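Local structure of Myo-inositol phosphohydrolase (Mitsuokella multacida, 4WU3) at residues 120-123 with 124-128; 146-149 with 150-153. The protein probably removes phosphate groups from myo-inositol hexakisphosphate (phytate) as a PTP-like inositol phosphatase. The protein carries 2 engineered substitutions. All blocks are in the same frame, centred on the assembly; numbering follows the deposited sequence.

Contact 1 of 2, residues 120-123 with 124-128; sequences DLRG and ESHGY
His-126 holds CG between its backbone N and carbonyl carbon (chi1 59°), and this swings the imidazole back over the turn, under Arg-122 and against Asp-120. Arg-122 runs out extended at first and then bends at chi3 (73°), laying its guanidinium on the ring. The two planes are only 20° from parallel, their centres 4.4 Å apart. On the same face of the ring, CD of Arg-122 stands nearly over the middle, 4.1 Å from the His-126 centroid (CH-pi), while the guanidinium is displaced toward CG and CB.

Both imidazole nitrogens donate in the plane of the ring. NE2 of His-126 reaches the syn lone pair of OD2 of Asp-120 at 2.7 Å, while ND1 of His-126 gives a straighter bond of 2.9 Å to the backbone O of Glu-124. These bonds, at different points of the ring edge, fix its rotation. Histidine suits the spot by offering two in-plane donors and a flat face for Arg-122. Asp-120 is used at both oxygens: OD1 takes the backbone N of Arg-122 at 3.1 Å, closing an Asx turn.

At the guanidinium edge, NE of Arg-122 makes a nearly straight hydrogen bond of 2.8 Å, part of a salt bridge, to OE2 of Glu-124, approaching from above the carboxylate plane. NH2 of Arg-122 forms a salt bridge with Asp-53. With an alanine in place of His-126, the guanidinium would probably lose the flat surface it rests on, and the carbonyl of Glu-124 the ring donor that ties the turn together.

Glu-124 OE1 salt-bridges Arg-248, whose place in the sequence matches the arginine of a CX5R-type signature. This buried polar turn between strands 116-122 and 126-129 is consistent with one backing the phosphate-binding loop of a PTP-like fold.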
ATOM      1  N   ASP A 120     -14.101 -16.231 -11.781  1.00  5.79           N
ATOM      2  CA  ASP A 120     -12.726 -16.016 -12.184  1.00  5.73           C
ATOM      3  C   ASP A 120     -12.254 -14.650 -11.726  1.00  5.75           C
ATOM      4  O   ASP A 120     -12.627 -13.635 -12.312  1.00  5.81           O
ATOM      5  CB  ASP A 120     -12.656 -16.107 -13.711  1.00  5.90           C
ATOM      6  CG  ASP A 120     -11.271 -15.883 -14.255  1.00  6.02           C
ATOM      7  OD1 ASP A 120     -10.345 -15.684 -13.450  1.00  5.57           O
ATOM      8  OD2 ASP A 120     -11.114 -15.909 -15.503  1.00  6.92           O
ATOM      9  N   LEU A 121     -11.411 -14.618 -10.697  1.00  5.43           N
ATOM     10  CA  LEU A 121     -11.039 -13.353 -10.064  1.00  5.43           C
ATOM     11  C   LEU A 121      -9.786 -12.723 -10.675  1.00  5.47           C
ATOM     12  O   LEU A 121      -9.235 -11.772 -10.138  1.00  5.28           O
ATOM     13  CB  LEU A 121     -10.837 -13.566  -8.555  1.00  5.66           C
ATOM     14  CG  LEU A 121     -12.021 -14.173  -7.811  1.00  5.91           C
ATOM     15  CD1 LEU A 121     -11.622 -14.624  -6.410  1.00  6.05           C
ATOM     16  CD2 LEU A 121     -13.194 -13.193  -7.774  1.00  6.15           C
ATOM     17  N   ARG A 122      -9.335 -13.239 -11.804  1.00  5.79           N
ATOM     18  CA  ARG A 122      -8.006 -12.877 -12.285  1.00  6.00           C
ATOM     19  C   ARG A 122      -8.027 -11.697 -13.230  1.00  6.08           C
ATOM     20  O   ARG A 122      -8.633 -11.759 -14.303  1.00  5.96           O
ATOM     21  CB  ARG A 122      -7.343 -14.059 -12.989  1.00  6.28           C
ATOM     22  CG  ARG A 122      -7.157 -15.302 -12.133  1.00  6.67           C
ATOM     23  CD  ARG A 122      -6.547 -16.422 -12.965  1.00  6.63           C
ATOM     24  NE  ARG A 122      -5.135 -16.203 -13.260  1.00  6.59           N
ATOM     25  CZ  ARG A 122      -4.436 -16.960 -14.097  1.00  7.09           C
ATOM     26  NH1 ARG A 122      -5.034 -17.964 -14.727  1.00  7.50           N
ATOM     27  NH2 ARG A 122      -3.148 -16.717 -14.316  1.00  7.48           N
ATOM     28  N   GLY A 123      -7.342 -10.633 -12.833  1.00  6.15           N
ATOM     29  CA  GLY A 123      -7.182  -9.453 -13.681  1.00  6.37           C
ATOM     30  C   GLY A 123      -6.093  -9.624 -14.721  1.00  6.13           C
ATOM     31  O   GLY A 123      -6.161  -9.036 -15.786  1.00  6.71           O
ATOM     32  N   GLU A 124      -5.098 -10.445 -14.409  1.00  6.30           N
ATOM     33  CA  GLU A 124      -4.065 -10.823 -15.379  1.00  6.42           C
ATOM     34  C   GLU A 124      -4.666 -11.559 -16.602  1.00  6.53           C
ATOM     35  O   GLU A 124      -5.616 -12.321 -16.475  1.00  6.81           O
ATOM     36  CB  GLU A 124      -2.961 -11.667 -14.695  1.00  6.54           C
ATOM     37  CG  GLU A 124      -3.378 -13.019 -14.082  1.00  6.66           C
ATOM     38  CD  GLU A 124      -3.878 -12.910 -12.636  1.00  7.39           C
ATOM     39  OE1 GLU A 124      -4.189 -11.774 -12.160  1.00  8.09           O
ATOM     40  OE2 GLU A 124      -3.974 -13.966 -11.961  1.00  7.53           O
ATOM     41  N   SER A 125      -4.119 -11.319 -17.790  1.00  6.65           N
ATOM     42  CA  SER A 125      -4.601 -11.993 -18.995  1.00  6.75           C
ATOM     43  C   SER A 125      -4.225 -13.469 -19.007  1.00  7.06           C
ATOM     44  O   SER A 125      -3.078 -13.837 -18.791  1.00  6.92           O
ATOM     45  CB  SER A 125      -4.055 -11.324 -20.252  1.00  6.67           C
ATOM     46  OG  SER A 125      -4.475  -9.981 -20.337  1.00  6.76           O
ATOM     47  N   HIS A 126      -5.211 -14.311 -19.275  1.00  7.78           N
ATOM     48  CA  HIS A 126      -5.011 -15.748 -19.254  1.00  8.32           C
ATOM     49  C   HIS A 126      -5.950 -16.437 -20.215  1.00  8.23           C
ATOM     50  O   HIS A 126      -6.906 -15.845 -20.722  1.00  8.55           O
ATOM     51  CB  HIS A 126      -5.238 -16.302 -17.839  1.00  7.92           C
ATOM     52  CG  HIS A 126      -6.607 -16.042 -17.303  1.00  8.45           C
ATOM     53  ND1 HIS A 126      -6.977 -14.825 -16.767  1.00  8.81           N
ATOM     54  CD2 HIS A 126      -7.700 -16.838 -17.222  1.00  8.59           C
ATOM     55  CE1 HIS A 126      -8.237 -14.887 -16.373  1.00  8.43           C
ATOM     56  NE2 HIS A 126      -8.697 -16.099 -16.634  1.00  8.48           N
ATOM     57  N   GLY A 127      -5.676 -17.707 -20.446  1.00  8.47           N
ATOM     58  CA  GLY A 127      -6.514 -18.508 -21.316  1.00  9.43           C
ATOM     59  C   GLY A 127      -6.032 -19.943 -21.385  1.00 10.16           C
ATOM     60  O   GLY A 127      -5.303 -20.407 -20.497  1.00 10.41           O
ATOM     61  N   TYR A 128      -6.445 -20.640 -22.445  1.00 10.07           N
ATOM     62  CA  TYR A 128      -6.170 -22.063 -22.593  1.00 10.36           C
ATOM     63  C   TYR A 128      -5.629 -22.390 -23.986  1.00 10.30           C
ATOM     64  O   TYR A 128      -6.108 -21.850 -24.995  1.00  9.02           O
ATOM     65  CB  TYR A 128      -7.430 -22.878 -22.278  1.00 10.52           C
ATOM     66  CG  TYR A 128      -7.811 -22.812 -20.807  1.00 10.69           C
ATOM     67  CD1 TYR A 128      -8.600 -21.777 -20.318  1.00 10.81           C
ATOM     68  CD2 TYR A 128      -7.353 -23.767 -19.905  1.00 10.70           C
ATOM     69  CE1 TYR A 128      -8.919 -21.704 -18.980  1.00 10.30           C
ATOM     70  CE2 TYR A 128      -7.668 -23.701 -18.566  1.00 10.60           C
ATOM     71  CZ  TYR A 128      -8.451 -22.661 -18.104  1.00 11.57           C
ATOM     72  OH  TYR A 128      -8.769 -22.573 -16.753  1.00 12.95           O
TER
HETATM   73  O   HOH W   1      -1.075 -15.309 -13.121  1.00 11.37           O
HETATM   74  O   HOH W   2      -5.307 -19.789 -17.433  1.00 11.47           O

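Contact 2 of 2, residues 146-149 with 150-153; sequences GRTE and DIII
Arg-147 lies across the first turn of the helix, and its aliphatic part does the packing. CB rests on CG1 of Ile-152 at 3.6 Å. Farther out, CG and CD pass at about a right angle over the CG2 methyl of Ile-151, with CD of Arg-147 4.0 Å from it. Extended from CG to NE, the chain sets its charge beyond the isoleucines: NE pairs with Asp-594 of helix 593-613, and NH1 bonds to Asn-144 just upstream. A long residue, apolar at its base and charged at its tip, suits this partly exposed place: the base covers the isoleucines, while the tip reaches Asp-594 on the helix against which Ile-151 also packs.

Thr-148 occupies the N-cap position. Its carbonyl O receives two amides: N of Ile-152 comes in at 3.0 Å almost in line with the C=O bond, whereas N of Ile-151 sits 54° out of the carbonyl plane. The hydroxyl serves a different partner. Placed between the backbone N and carbonyl carbon (chi1 69°), OG1 of Thr-148 donates to OD1 of Asp-150 at 2.6 Å, from above the carboxylate plane, and steadies that exposed acid.

One residue on, the carbonyl O of Glu-149 accepts the nearly straight bond from N of Ile-153 (3.0 Å), the regular helical pattern. The side chains of these two run alongside each other, and the Glu-149 carboxylate goes on to salt-bridge Lys-224.

Two acids in the first turn would probably meet the positive end of the helix dipole favourably. With Thr-148 at the N-cap position and its hydroxyl spent on the Asp-150 carboxylate, they form the N-terminus of helix 149-161.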
ATOM      1  N   GLY A 146      -3.125  -1.508 -13.440  1.00 12.67           N
ATOM      2  CA  GLY A 146      -3.824  -0.233 -13.593  1.00 13.36           C
ATOM      3  C   GLY A 146      -4.995  -0.240 -14.560  1.00 13.73           C
ATOM      4  O   GLY A 146      -5.781   0.699 -14.588  1.00 16.60           O
ATOM      5  N   ARG A 147      -5.136  -1.308 -15.332  1.00 13.10           N
ATOM      6  CA  ARG A 147      -6.163  -1.366 -16.347  1.00 11.53           C
ATOM      7  C   ARG A 147      -7.557  -1.669 -15.808  1.00 12.45           C
ATOM      8  O   ARG A 147      -7.732  -2.429 -14.857  1.00 12.95           O
ATOM      9  CB  ARG A 147      -5.787  -2.410 -17.382  1.00 11.02           C
ATOM     10  CG  ARG A 147      -4.658  -1.968 -18.274  1.00 10.42           C
ATOM     11  CD  ARG A 147      -4.115  -3.106 -19.118  1.00  9.89           C
ATOM     12  NE  ARG A 147      -3.118  -2.585 -20.036  1.00 10.20           N
ATOM     13  CZ  ARG A 147      -2.081  -3.275 -20.493  1.00 11.32           C
ATOM     14  NH1 ARG A 147      -1.883  -4.532 -20.121  1.00 12.24           N
ATOM     15  NH2 ARG A 147      -1.232  -2.697 -21.319  1.00 11.54           N
ATOM     16  N   THR A 148      -8.548  -1.061 -16.448  1.00 12.39           N
ATOM     17  CA  THR A 148      -9.937  -1.348 -16.185  1.00 13.43           C
ATOM     18  C   THR A 148     -10.420  -2.591 -16.967  1.00 15.16           C
ATOM     19  O   THR A 148      -9.833  -2.994 -17.972  1.00 13.84           O
ATOM     20  CB  THR A 148     -10.809  -0.166 -16.624  1.00 12.80           C
ATOM     21  OG1 THR A 148     -10.794  -0.087 -18.054  1.00 13.15           O
ATOM     22  CG2 THR A 148     -10.305   1.150 -16.039  1.00 12.38           C
ATOM     23  N   GLU A 149     -11.524  -3.160 -16.506  1.00 16.19           N
ATOM     24  CA  GLU A 149     -12.141  -4.308 -17.141  1.00 18.94           C
ATOM     25  C   GLU A 149     -12.349  -4.117 -18.650  1.00 20.50           C
ATOM     26  O   GLU A 149     -12.146  -5.049 -19.417  1.00 19.15           O
ATOM     27  CB  GLU A 149     -13.480  -4.581 -16.460  1.00 23.27           C
ATOM     28  CG  GLU A 149     -14.203  -5.821 -16.943  1.00 31.26           C
ATOM     29  CD  GLU A 149     -15.626  -5.896 -16.422  1.00 40.54           C
ATOM     30  OE1 GLU A 149     -15.833  -5.671 -15.209  1.00 43.84           O
ATOM     31  OE2 GLU A 149     -16.537  -6.183 -17.226  1.00 44.46           O
ATOM     32  N   ASP A 150     -12.761  -2.928 -19.088  1.00 19.93           N
ATOM     33  CA  ASP A 150     -13.105  -2.755 -20.502  1.00 24.07           C
ATOM     34  C   ASP A 150     -11.884  -2.617 -21.410  1.00 19.83           C
ATOM     35  O   ASP A 150     -12.006  -2.643 -22.630  1.00 18.98           O
ATOM     36  CB  ASP A 150     -14.091  -1.600 -20.741  1.00 31.48           C
ATOM     37  CG  ASP A 150     -13.772  -0.377 -19.945  1.00 43.14           C
ATOM     38  OD1 ASP A 150     -12.585  -0.023 -19.890  1.00 44.20           O
ATOM     39  OD2 ASP A 150     -14.713   0.248 -19.402  1.00 62.43           O
ATOM     40  N   ILE A 151     -10.712  -2.468 -20.823  1.00 15.45           N
ATOM     41  CA  ILE A 151      -9.486  -2.616 -21.582  1.00 13.66           C
ATOM     42  C   ILE A 151      -9.002  -4.071 -21.497  1.00 13.14           C
ATOM     43  O   ILE A 151      -8.594  -4.663 -22.503  1.00 10.05           O
ATOM     44  CB  ILE A 151      -8.403  -1.661 -21.060  1.00 14.16           C
ATOM     45  CG1 ILE A 151      -8.717  -0.225 -21.476  1.00 15.39           C
ATOM     46  CG2 ILE A 151      -7.044  -2.051 -21.601  1.00 14.72           C
ATOM     47  CD1 ILE A 151      -8.660  -0.015 -22.973  1.00 15.60           C
ATOM     48  N   ILE A 152      -9.083  -4.655 -20.297  1.00 11.43           N
ATOM     49  CA  ILE A 152      -8.512  -5.988 -20.045  1.00 10.44           C
ATOM     50  C   ILE A 152      -9.184  -7.103 -20.851  1.00  9.92           C
ATOM     51  O   ILE A 152      -8.504  -7.937 -21.441  1.00  8.24           O
ATOM     52  CB  ILE A 152      -8.558  -6.343 -18.545  1.00  9.71           C
ATOM     53  CG1 ILE A 152      -7.553  -5.483 -17.782  1.00  8.99           C
ATOM     54  CG2 ILE A 152      -8.269  -7.822 -18.328  1.00  9.86           C
ATOM     55  CD1 ILE A 152      -7.725  -5.525 -16.285  1.00  8.46           C
ATOM     56  N   ILE A 153     -10.512  -7.123 -20.882  1.00 11.04           N
ATOM     57  CA  ILE A 153     -11.237  -8.206 -21.561  1.00 12.15           C
ATOM     58  C   ILE A 153     -10.903  -8.289 -23.059  1.00 11.62           C
ATOM     59  O   ILE A 153     -10.512  -9.356 -23.553  1.00 12.27           O
ATOM     60  CB  ILE A 153     -12.762  -8.087 -21.356  1.00 15.38           C
ATOM     61  CG1 ILE A 153     -13.117  -8.201 -19.863  1.00 16.22           C
ATOM     62  CG2 ILE A 153     -13.511  -9.153 -22.153  1.00 16.41           C
ATOM     63  CD1 ILE A 153     -12.560  -9.429 -19.182  1.00 16.24           C
TER

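How the contacts relate
Contact 1 is fully buried, whereas contact 2 runs from buried isoleucines to exposed polar residues at a helix start. Their chemistry differs accordingly. Residues 120-128 form a network of charged and aromatic side chains that also ties outward, to Asp-53, Arg-248 and Tyr-206; in residues 146-153 main-chain helix bonds and aliphatic packing predominate. The two adjoin, with Gly-123 O 3.5 Å from Ile-152 CG2, and strand 205-211 borders both. Asn-144 links them too, bonding to Gly-123, Ser-125 and Arg-147, and Ser-125 OG also bonds to Gln-159 of helix 149-161. Contact 1 joins two sheets; contact 2 begins that helix, which packs beside them.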